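Local coordinates for protein Na Glutathione S-transferase 2 (Necator americanus, PDB 2ON5) that binds glutathione and, as a glutathione S-transferase of a human hookworm, probably catalyses its conjugation to electrophilic compounds, at residues E16-R19 against Q20-L24; R69-S72 against R73-F77; A183-E186 against K187-I191. All blocks are in the same frame, centred on the assembly; numbering follows the deposited sequence.

Contact 1 of 3, residues E16-R19 against Q20-L24; sequences EPIR and QIFAL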
ATOM      1  N   GLU A  16     -11.726  -8.552  -5.889  1.00 16.76           N
ATOM      2  CA  GLU A  16     -12.807  -9.164  -5.137  1.00 16.58           C
ATOM      3  C   GLU A  16     -13.280  -8.396  -3.874  1.00 16.70           C
ATOM      4  O   GLU A  16     -14.498  -8.210  -3.685  1.00 15.81           O
ATOM      5  CB  GLU A  16     -12.531 -10.633  -4.872  1.00 17.10           C
ATOM      6  CG  GLU A  16     -13.685 -11.385  -4.202  1.00 17.07           C
ATOM      7  CD  GLU A  16     -14.993 -11.405  -5.012  1.00 20.04           C
ATOM      8  OE1 GLU A  16     -14.989 -11.143  -6.227  1.00 18.74           O
ATOM      9  OE2 GLU A  16     -16.026 -11.710  -4.408  1.00 17.08           O
ATOM     10  N   PRO A  17     -12.340  -7.926  -3.029  1.00 15.75           N
ATOM     11  CA  PRO A  17     -12.820  -7.120  -1.890  1.00 15.48           C
ATOM     12  C   PRO A  17     -13.605  -5.873  -2.317  1.00 15.30           C
ATOM     13  O   PRO A  17     -14.491  -5.459  -1.592  1.00 15.44           O
ATOM     14  CB  PRO A  17     -11.530  -6.730  -1.152  1.00 15.47           C
ATOM     15  CG  PRO A  17     -10.519  -7.841  -1.551  1.00 15.91           C
ATOM     16  CD  PRO A  17     -10.874  -8.134  -2.989  1.00 15.37           C
ATOM     17  N   ILE A  18     -13.285  -5.305  -3.478  1.00 14.98           N
ATOM     18  CA  ILE A  18     -13.974  -4.101  -3.990  1.00 15.32           C
ATOM     19  C   ILE A  18     -15.397  -4.500  -4.398  1.00 15.34           C
ATOM     20  O   ILE A  18     -16.387  -3.817  -4.069  1.00 14.15           O
ATOM     21  CB  ILE A  18     -13.218  -3.493  -5.191  1.00 15.75           C
ATOM     22  CG1 ILE A  18     -11.877  -2.879  -4.753  1.00 14.86           C
ATOM     23  CG2 ILE A  18     -14.075  -2.457  -5.928  1.00 15.01           C
ATOM     24  CD1 ILE A  18     -10.800  -2.933  -5.872  1.00 14.76           C
ATOM     25  N   ARG A  19     -15.507  -5.619  -5.103  1.00 15.27           N
ATOM     26  CA  ARG A  19     -16.836  -6.134  -5.437  1.00 15.48           C
ATOM     27  C   ARG A  19     -17.668  -6.374  -4.147  1.00 15.69           C
ATOM     28  O   ARG A  19     -18.897  -6.258  -4.162  1.00 15.08           O
ATOM     29  CB  ARG A  19     -16.748  -7.425  -6.250  1.00 15.12           C
ATOM     30  CG  ARG A  19     -15.989  -7.293  -7.559  1.00 14.06           C
ATOM     31  CD  ARG A  19     -16.232  -8.510  -8.465  1.00 14.50           C
ATOM     32  NE  ARG A  19     -15.367  -8.503  -9.634  1.00 14.91           N
ATOM     33  CZ  ARG A  19     -14.320  -9.297  -9.796  1.00 15.02           C
ATOM     34  NH1 ARG A  19     -13.984 -10.125  -8.821  1.00 17.50           N
ATOM     35  NH2 ARG A  19     -13.594  -9.233 -10.916  1.00 15.75           N
ATOM     36  N   GLN A  20     -17.000  -6.736  -3.061  1.00 15.44           N
ATOM     37  CA  GLN A  20     -17.714  -7.078  -1.819  1.00 16.51           C
ATOM     38  C   GLN A  20     -18.103  -5.819  -1.077  1.00 15.70           C
ATOM     39  O   GLN A  20     -19.096  -5.818  -0.381  1.00 16.63           O
ATOM     40  CB  GLN A  20     -16.913  -8.033  -0.922  1.00 15.65           C
ATOM     41  CG  GLN A  20     -16.852  -9.445  -1.567  1.00 16.07           C
ATOM     42  CD  GLN A  20     -15.972 -10.442  -0.838  1.00 17.70           C
ATOM     43  OE1 GLN A  20     -15.678 -11.523  -1.369  1.00 18.94           O
ATOM     44  NE2 GLN A  20     -15.531 -10.090   0.374  1.00 15.78           N
ATOM     45  N   ILE A  21     -17.314  -4.768  -1.226  1.00 15.50           N
ATOM     46  CA  ILE A  21     -17.718  -3.444  -0.705  1.00 15.38           C
ATOM     47  C   ILE A  21     -19.020  -2.995  -1.385  1.00 16.28           C
ATOM     48  O   ILE A  21     -19.969  -2.549  -0.710  1.00 16.70           O
ATOM     49  CB  ILE A  21     -16.631  -2.399  -0.905  1.00 14.72           C
ATOM     50  CG1 ILE A  21     -15.425  -2.726   0.006  1.00 15.10           C
ATOM     51  CG2 ILE A  21     -17.233  -0.974  -0.686  1.00 13.77           C
ATOM     52  CD1 ILE A  21     -14.104  -1.949  -0.364  1.00 14.45           C
ATOM     53  N   PHE A  22     -19.086  -3.144  -2.709  1.00 16.23           N
ATOM     54  CA  PHE A  22     -20.327  -2.766  -3.430  1.00 17.79           C
ATOM     55  C   PHE A  22     -21.523  -3.572  -2.950  1.00 17.45           C
ATOM     56  O   PHE A  22     -22.618  -3.022  -2.770  1.00 18.44           O
ATOM     57  CB  PHE A  22     -20.193  -2.929  -4.952  1.00 17.92           C
ATOM     58  CG  PHE A  22     -19.399  -1.852  -5.635  1.00 17.63           C
ATOM     59  CD1 PHE A  22     -19.795  -0.520  -5.576  1.00 17.75           C
ATOM     60  CD2 PHE A  22     -18.280  -2.184  -6.407  1.00 19.25           C
ATOM     61  CE1 PHE A  22     -19.076   0.470  -6.222  1.00 19.07           C
ATOM     62  CE2 PHE A  22     -17.559  -1.181  -7.099  1.00 18.58           C
ATOM     63  CZ  PHE A  22     -17.955   0.139  -6.990  1.00 18.63           C
ATOM     64  N   ALA A  23     -21.330  -4.882  -2.779  1.00 18.07           N
ATOM     65  CA  ALA A  23     -22.384  -5.767  -2.276  1.00 18.56           C
ATOM     66  C   ALA A  23     -22.871  -5.353  -0.900  1.00 18.85           C
ATOM     67  O   ALA A  23     -24.066  -5.254  -0.681  1.00 19.29           O
ATOM     68  CB  ALA A  23     -21.902  -7.229  -2.265  1.00 18.00           C
ATOM     69  N   LEU A  24     -21.948  -5.107   0.028  1.00 19.16           N
ATOM     70  CA  LEU A  24     -22.329  -4.667   1.376  1.00 19.81           C
ATOM     71  C   LEU A  24     -23.087  -3.338   1.377  1.00 19.72           C
ATOM     72  O   LEU A  24     -23.955  -3.099   2.224  1.00 20.89           O
ATOM     73  CB  LEU A  24     -21.098  -4.545   2.281  1.00 19.26           C
ATOM     74  CG  LEU A  24     -20.417  -5.873   2.653  1.00 20.99           C
ATOM     75  CD1 LEU A  24     -19.187  -5.635   3.489  1.00 22.43           C
ATOM     76  CD2 LEU A  24     -21.396  -6.777   3.372  1.00 23.96           C
TER
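Gln20 lies one helical turn beyond Glu16 and is the residue most covered here, its side chain running up against the acid. Its CG rests 3.4 Å from Glu16 O and then approaches the carboxylate, the two side chains crossing at nearly a right angle with amide and carboxylate planes 79° apart. Backbone bonds of the i to i+4 kind tie the same turn, Gln20 N to Glu16 O at 3.0 Å and Ile21 N to Pro17 O at 2.9 Å. Arg19 reaches back instead. Its chain is extended from CG to NE, and NH1 meets Glu16 OE1 at 3.0 Å in the guanidinium plane, a salt bridge. Glu16 OE2 accepts a hydrogen bond from Trp197 NE1 and forms a salt bridge with Arg201, while Arg19 NE pairs with Asp31 and NH1 also bonds Gly11 O; together these hold both groups. On another face of the helix Ile18 and Phe22 lie side by side; CG2 of Ile18, anti to the backbone N (CG1 at chi1 -69°), touches Phe22 CE2 at 3.9 Å. Arg19 CA stands at the edge of the Phe22 ring, which stacks on Tyr29. This helix is the crossover of the thioredoxin-like beta-alpha-beta unit, between strands 4-9 and 30-34. Ile18, Ile21 and Phe22 make one face apolar, packed against helix 64-75; another carries buried charges with opposite partners, consistent with Glu16 and Arg19 being ionised despite burial.

Contact 2 of 3, residues R69-S72 against R73-F77; sequences RYLS and RKFGF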
ATOM      1  N   ARG A  69     -10.270   1.693  -0.350  1.00 15.93           N
ATOM      2  CA  ARG A  69     -10.370   2.706   0.736  1.00 16.14           C
ATOM      3  C   ARG A  69     -11.375   3.804   0.344  1.00 16.22           C
ATOM      4  O   ARG A  69     -12.203   4.215   1.153  1.00 15.06           O
ATOM      5  CB  ARG A  69      -9.017   3.361   1.015  1.00 16.43           C
ATOM      6  CG  ARG A  69      -9.011   4.394   2.200  1.00 15.84           C
ATOM      7  CD  ARG A  69      -7.586   4.943   2.489  1.00 16.52           C
ATOM      8  NE  ARG A  69      -6.691   3.817   2.710  1.00 15.38           N
ATOM      9  CZ  ARG A  69      -5.811   3.337   1.834  1.00 16.11           C
ATOM     10  NH1 ARG A  69      -5.610   3.926   0.663  1.00 16.40           N
ATOM     11  NH2 ARG A  69      -5.119   2.254   2.144  1.00 13.87           N
ATOM     12  N   TYR A  70     -11.261   4.278  -0.892  1.00 15.20           N
ATOM     13  CA  TYR A  70     -12.181   5.309  -1.419  1.00 15.17           C
ATOM     14  C   TYR A  70     -13.675   4.924  -1.256  1.00 14.75           C
ATOM     15  O   TYR A  70     -14.487   5.692  -0.718  1.00 13.43           O
ATOM     16  CB  TYR A  70     -11.859   5.592  -2.890  1.00 15.98           C
ATOM     17  CG  TYR A  70     -12.854   6.568  -3.520  1.00 16.72           C
ATOM     18  CD1 TYR A  70     -12.889   7.900  -3.100  1.00 15.79           C
ATOM     19  CD2 TYR A  70     -13.782   6.138  -4.477  1.00 16.49           C
ATOM     20  CE1 TYR A  70     -13.795   8.800  -3.630  1.00 16.09           C
ATOM     21  CE2 TYR A  70     -14.711   7.045  -5.047  1.00 17.57           C
ATOM     22  CZ  TYR A  70     -14.719   8.365  -4.595  1.00 17.65           C
ATOM     23  OH  TYR A  70     -15.617   9.282  -5.108  1.00 18.04           O
ATOM     24  N   LEU A  71     -14.034   3.736  -1.742  1.00 14.06           N
ATOM     25  CA  LEU A  71     -15.394   3.202  -1.563  1.00 14.20           C
ATOM     26  C   LEU A  71     -15.741   2.876  -0.111  1.00 15.04           C
ATOM     27  O   LEU A  71     -16.878   3.111   0.332  1.00 14.91           O
ATOM     28  CB  LEU A  71     -15.638   1.982  -2.464  1.00 13.65           C
ATOM     29  CG  LEU A  71     -15.399   2.204  -3.953  1.00 13.61           C
ATOM     30  CD1 LEU A  71     -15.269   0.882  -4.694  1.00 13.45           C
ATOM     31  CD2 LEU A  71     -16.441   3.167  -4.604  1.00 12.41           C
ATOM     32  N   SER A  72     -14.770   2.382   0.655  1.00 14.63           N
ATOM     33  CA  SER A  72     -15.043   2.074   2.051  1.00 16.10           C
ATOM     34  C   SER A  72     -15.317   3.363   2.833  1.00 16.34           C
ATOM     35  O   SER A  72     -16.205   3.401   3.668  1.00 16.79           O
ATOM     36  CB  SER A  72     -13.888   1.321   2.683  1.00 15.30           C
ATOM     37  OG  SER A  72     -13.824   0.036   2.105  1.00 16.92           O
ATOM     38  N   ARG A  73     -14.557   4.416   2.559  1.00 16.59           N
ATOM     39  CA  ARG A  73     -14.860   5.705   3.202  1.00 17.91           C
ATOM     40  C   ARG A  73     -16.250   6.200   2.842  1.00 16.96           C
ATOM     41  O   ARG A  73     -16.949   6.780   3.674  1.00 17.26           O
ATOM     42  CB  ARG A  73     -13.819   6.753   2.852  1.00 17.27           C
ATOM     43  CG  ARG A  73     -12.522   6.555   3.643  1.00 18.93           C
ATOM     44  CD  ARG A  73     -11.571   7.759   3.663  1.00 22.85           C
ATOM     45  NE  ARG A  73     -12.110   8.980   3.085  1.00 32.95           N
ATOM     46  CZ  ARG A  73     -11.380  10.082   2.829  1.00 35.11           C
ATOM     47  NH1 ARG A  73     -10.078  10.105   3.094  1.00 30.11           N
ATOM     48  NH2 ARG A  73     -11.946  11.139   2.252  1.00 33.63           N
ATOM     49  N   LYS A  74     -16.647   6.008   1.594  1.00 16.77           N
ATOM     50  CA  LYS A  74     -17.964   6.489   1.132  1.00 17.76           C
ATOM     51  C   LYS A  74     -19.122   5.688   1.766  1.00 17.45           C
ATOM     52  O   LYS A  74     -20.215   6.233   2.063  1.00 17.85           O
ATOM     53  CB  LYS A  74     -18.010   6.409  -0.411  1.00 16.62           C
ATOM     54  CG  LYS A  74     -19.260   6.972  -1.045  1.00 20.05           C
ATOM     55  CD  LYS A  74     -19.300   6.654  -2.515  1.00 23.15           C
ATOM     56  CE  LYS A  74     -18.161   7.353  -3.252  1.00 24.20           C
ATOM     57  NZ  LYS A  74     -18.472   8.775  -3.463  1.00 29.92           N
ATOM     58  N   PHE A  75     -18.892   4.399   1.991  1.00 17.05           N
ATOM     59  CA  PHE A  75     -19.993   3.484   2.335  1.00 16.87           C
ATOM     60  C   PHE A  75     -19.981   2.952   3.761  1.00 16.86           C
ATOM     61  O   PHE A  75     -20.876   2.213   4.133  1.00 16.22           O
ATOM     62  CB  PHE A  75     -20.027   2.280   1.359  1.00 16.45           C
ATOM     63  CG  PHE A  75     -20.320   2.660  -0.086  1.00 19.08           C
ATOM     64  CD1 PHE A  75     -19.595   2.078  -1.128  1.00 19.13           C
ATOM     65  CD2 PHE A  75     -21.307   3.587  -0.395  1.00 22.35           C
ATOM     66  CE1 PHE A  75     -19.858   2.392  -2.462  1.00 20.54           C
ATOM     67  CE2 PHE A  75     -21.580   3.942  -1.742  1.00 21.43           C
ATOM     68  CZ  PHE A  75     -20.846   3.346  -2.773  1.00 20.94           C
ATOM     69  N   GLY A  76     -18.951   3.293   4.535  1.00 16.86           N
ATOM     70  CA  GLY A  76     -18.963   3.025   5.977  1.00 17.90           C
ATOM     71  C   GLY A  76     -18.179   1.801   6.409  1.00 18.03           C
ATOM     72  O   GLY A  76     -18.462   1.252   7.472  1.00 18.42           O
ATOM     73  N   PHE A  77     -17.182   1.398   5.601  1.00 16.95           N
ATOM     74  CA  PHE A  77     -16.340   0.215   5.886  1.00 16.79           C
ATOM     75  C   PHE A  77     -14.842   0.520   6.049  1.00 16.14           C
ATOM     76  O   PHE A  77     -14.005  -0.351   5.856  1.00 15.10           O
ATOM     77  CB  PHE A  77     -16.531  -0.827   4.788  1.00 16.45           C
ATOM     78  CG  PHE A  77     -17.971  -1.123   4.528  1.00 17.16           C
ATOM     79  CD1 PHE A  77     -18.750  -1.734   5.515  1.00 21.23           C
ATOM     80  CD2 PHE A  77     -18.560  -0.733   3.356  1.00 20.07           C
ATOM     81  CE1 PHE A  77     -20.111  -1.972   5.302  1.00 22.17           C
ATOM     82  CE2 PHE A  77     -19.921  -0.964   3.129  1.00 20.58           C
ATOM     83  CZ  PHE A  77     -20.684  -1.578   4.106  1.00 18.56           C
TER
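Tyr70 and Lys74 run side by side. The phenol ring, with CG anti to the backbone N (chi1 175°), has Lys74 CE 3.8 Å from its CZ, and the lysine, bent at its last two torsions, brings NZ to a weak hydrogen bond at 3.3 Å with Tyr70 OH, whose stronger partner is Glu56. Leu71 and Phe75 are likewise aligned, Leu71 CD2 meeting Phe75 CE1 at 4.1 Å, and Lys74 CG lies over one face of the Phe75 ring, near its rim. Of the Phe77 side chain only CB approaches Ser72, 3.9 Å from its OG, which is hydrogen-bonded to Ala68 O; the ring leads toward Leu24 and Val153. Ser72 O accepts Gly76 N at 2.9 Å and Phe77 N at 3.0 Å from opposite faces of its carbonyl plane, and Gly76 takes the positive phi (100°) with which the chain leaves the helix. This C-terminal end of helix 64-75, in the glutathione S-transferase N-terminal domain, packs on helix 16-25 through Leu71 and Ser72 and on strand 4-9 through Leu71 and Lys74. At the subunit interface, Arg69 and Arg73 form salt bridges with Asp89 and Glu85 of the second subunit, and Tyr70 meets its Phe83 edge-to-face.

Contact 3 of 3, residues A183-E186 against K187-I191; sequences AHAE and KVRSI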
ATOM      1  N   ALA A 183     -12.257 -18.770  12.023  1.00 18.67           N
ATOM      2  CA  ALA A 183     -13.445 -18.186  12.634  1.00 18.84           C
ATOM      3  C   ALA A 183     -13.750 -16.830  11.987  1.00 18.35           C
ATOM      4  O   ALA A 183     -14.891 -16.516  11.687  1.00 16.58           O
ATOM      5  CB  ALA A 183     -13.251 -18.015  14.159  1.00 18.71           C
ATOM      6  N   HIS A 184     -12.698 -16.048  11.769  1.00 17.83           N
ATOM      7  CA  HIS A 184     -12.821 -14.737  11.136  1.00 17.77           C
ATOM      8  C   HIS A 184     -13.392 -14.823   9.726  1.00 17.77           C
ATOM      9  O   HIS A 184     -14.337 -14.095   9.387  1.00 16.95           O
ATOM     10  CB  HIS A 184     -11.463 -14.021  11.152  1.00 17.76           C
ATOM     11  CG  HIS A 184     -11.432 -12.789  10.304  1.00 18.16           C
ATOM     12  ND1 HIS A 184     -11.792 -11.550  10.790  1.00 18.59           N
ATOM     13  CD2 HIS A 184     -11.129 -12.614   8.990  1.00 15.56           C
ATOM     14  CE1 HIS A 184     -11.668 -10.653   9.820  1.00 14.20           C
ATOM     15  NE2 HIS A 184     -11.261 -11.270   8.726  1.00 17.88           N
ATOM     16  N   ALA A 185     -12.854 -15.726   8.904  1.00 17.43           N
ATOM     17  CA  ALA A 185     -13.368 -15.867   7.533  1.00 17.70           C
ATOM     18  C   ALA A 185     -14.848 -16.217   7.558  1.00 17.74           C
ATOM     19  O   ALA A 185     -15.632 -15.657   6.777  1.00 17.07           O
ATOM     20  CB  ALA A 185     -12.580 -16.918   6.741  1.00 16.78           C
ATOM     21  N   GLU A 186     -15.248 -17.097   8.477  1.00 18.05           N
ATOM     22  CA  GLU A 186     -16.633 -17.577   8.471  1.00 18.82           C
ATOM     23  C   GLU A 186     -17.599 -16.543   9.051  1.00 18.50           C
ATOM     24  O   GLU A 186     -18.726 -16.456   8.589  1.00 17.97           O
ATOM     25  CB  GLU A 186     -16.789 -18.948   9.135  1.00 18.61           C
ATOM     26  CG  GLU A 186     -16.104 -20.060   8.318  1.00 19.03           C
ATOM     27  CD  GLU A 186     -16.342 -21.460   8.897  1.00 21.18           C
ATOM     28  OE1 GLU A 186     -15.971 -22.430   8.216  1.00 22.67           O
ATOM     29  OE2 GLU A 186     -16.891 -21.584  10.013  1.00 21.55           O
ATOM     30  N   LYS A 187     -17.132 -15.761  10.026  1.00 19.03           N
ATOM     31  CA  LYS A 187     -17.905 -14.605  10.534  1.00 19.12           C
ATOM     32  C   LYS A 187     -18.192 -13.568   9.436  1.00 19.72           C
ATOM     33  O   LYS A 187     -19.355 -13.217   9.181  1.00 20.74           O
ATOM     34  CB  LYS A 187     -17.201 -13.964  11.736  1.00 19.24           C
ATOM     35  CG  LYS A 187     -17.964 -12.756  12.349  1.00 17.07           C
ATOM     36  CD  LYS A 187     -17.199 -12.152  13.520  1.00 19.77           C
ATOM     37  CE  LYS A 187     -18.013 -11.064  14.216  1.00 20.18           C
ATOM     38  NZ  LYS A 187     -19.070 -11.708  15.008  1.00 21.13           N
ATOM     39  N   VAL A 188     -17.133 -13.110   8.767  1.00 19.71           N
ATOM     40  CA  VAL A 188     -17.229 -12.120   7.676  1.00 18.60           C
ATOM     41  C   VAL A 188     -18.141 -12.592   6.556  1.00 18.63           C
ATOM     42  O   VAL A 188     -19.056 -11.876   6.156  1.00 18.90           O
ATOM     43  CB  VAL A 188     -15.802 -11.743   7.150  1.00 18.85           C
ATOM     44  CG1 VAL A 188     -15.848 -10.829   5.879  1.00 18.63           C
ATOM     45  CG2 VAL A 188     -14.974 -11.062   8.296  1.00 18.98           C
ATOM     46  N   ARG A 189     -17.922 -13.813   6.084  1.00 18.61           N
ATOM     47  CA  ARG A 189     -18.636 -14.352   4.923  1.00 19.95           C
ATOM     48  C   ARG A 189     -20.112 -14.683   5.176  1.00 20.42           C
ATOM     49  O   ARG A 189     -20.864 -14.900   4.225  1.00 20.32           O
ATOM     50  CB  ARG A 189     -17.869 -15.544   4.337  1.00 19.80           C
ATOM     51  CG  ARG A 189     -16.581 -15.087   3.621  1.00 19.55           C
ATOM     52  CD  ARG A 189     -15.528 -16.203   3.475  1.00 21.02           C
ATOM     53  NE  ARG A 189     -16.070 -17.432   2.874  1.00 21.48           N
ATOM     54  CZ  ARG A 189     -16.207 -17.665   1.566  1.00 24.26           C
ATOM     55  NH1 ARG A 189     -15.885 -16.738   0.654  1.00 23.95           N
ATOM     56  NH2 ARG A 189     -16.709 -18.837   1.165  1.00 24.92           N
ATOM     57  N   SER A 190     -20.519 -14.689   6.448  1.00 20.86           N
ATOM     58  CA  SER A 190     -21.913 -14.941   6.825  1.00 21.33           C
ATOM     59  C   SER A 190     -22.733 -13.649   6.929  1.00 21.61           C
ATOM     60  O   SER A 190     -23.949 -13.710   7.134  1.00 20.99           O
ATOM     61  CB  SER A 190     -21.993 -15.733   8.130  1.00 22.07           C
ATOM     62  OG  SER A 190     -21.434 -14.968   9.204  1.00 23.44           O
ATOM     63  N   ILE A 191     -22.087 -12.487   6.810  1.00 20.48           N
ATOM     64  CA  ILE A 191     -22.839 -11.227   6.759  1.00 20.82           C
ATOM     65  C   ILE A 191     -23.802 -11.363   5.567  1.00 20.82           C
ATOM     66  O   ILE A 191     -23.363 -11.679   4.476  1.00 19.95           O
ATOM     67  CB  ILE A 191     -21.912 -10.002   6.577  1.00 20.57           C
ATOM     68  CG1 ILE A 191     -20.987  -9.844   7.803  1.00 19.86           C
ATOM     69  CG2 ILE A 191     -22.765  -8.750   6.246  1.00 20.94           C
ATOM     70  CD1 ILE A 191     -19.807  -8.860   7.618  1.00 19.93           C
TER
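Val188 lays its CG2 methyl over one face of the His184 imidazole, one turn earlier in helix 179-189. This CH-pi contact has the methyl 3.9 Å from the ring centroid and 21° off the ring normal, with CE1 and NE2 as the nearest ring atoms. It arises because His184 CG stands anti to its own backbone N (chi1 169°), which swings the ring along the helix toward the later turn, while Val188 CG2 lies beside the valine backbone N. Weak hydrogen bonds link ND1 with Gly146 O and NE2 with Asp157 O, engaging both ring nitrogens.

Among the backbone bonds, Lys187 N reaches Ala183 O at 2.9 Å, Val188 N reaches His184 O at 3.0 Å, and Arg189 N reaches Ala185 O at 3.0 Å. The next, Ser190 N to Glu186 O, is weak at 3.3 Å. Ser190 OG, at chi1 63°, folds back to donate to Lys187 O at 2.7 Å.

Aliphatic packing is slight, Arg189 CD approaching Ala185 CB at 4.5 Å. Apart from this, the arginine chain curls past the carbonyl oxygen of Ala185 with its CB, CG and CD.

Helix 179-189 belongs to the helical C-terminal domain. The inner side of this turn rests on helix 155-168, with His184 on Leu160, Ala185 on Thr164, Val188 on Ala161 and Arg189 on Ser165. Val188 and Arg189 also meet Leu194 and Ile198 of helix 192-200, which starts directly after Ile191.

Contact 1 is the buried one of the three; contacts 2 and 3 are partly exposed. Contacts 1 and 2 hold neighbouring helices of the thioredoxin-like domain and pack directly, as where Phe22 CZ meets Leu71 CD1 at 3.6 Å. Contact 3, in the all-helical C-terminal domain, meets contact 1 through Leu24 and Ile191, but has no touch with contact 2, about 7 Å away at the nearest atoms. Chemistry follows place: internal salt bridging in contact 1, charges directed to the other subunit in contact 2, and a methyl over imidazole in contact 3. Contact 2 ends its helix through a glycine; contact 3 lies near the end of its own, with a serine hydroxyl bonded to the backbone.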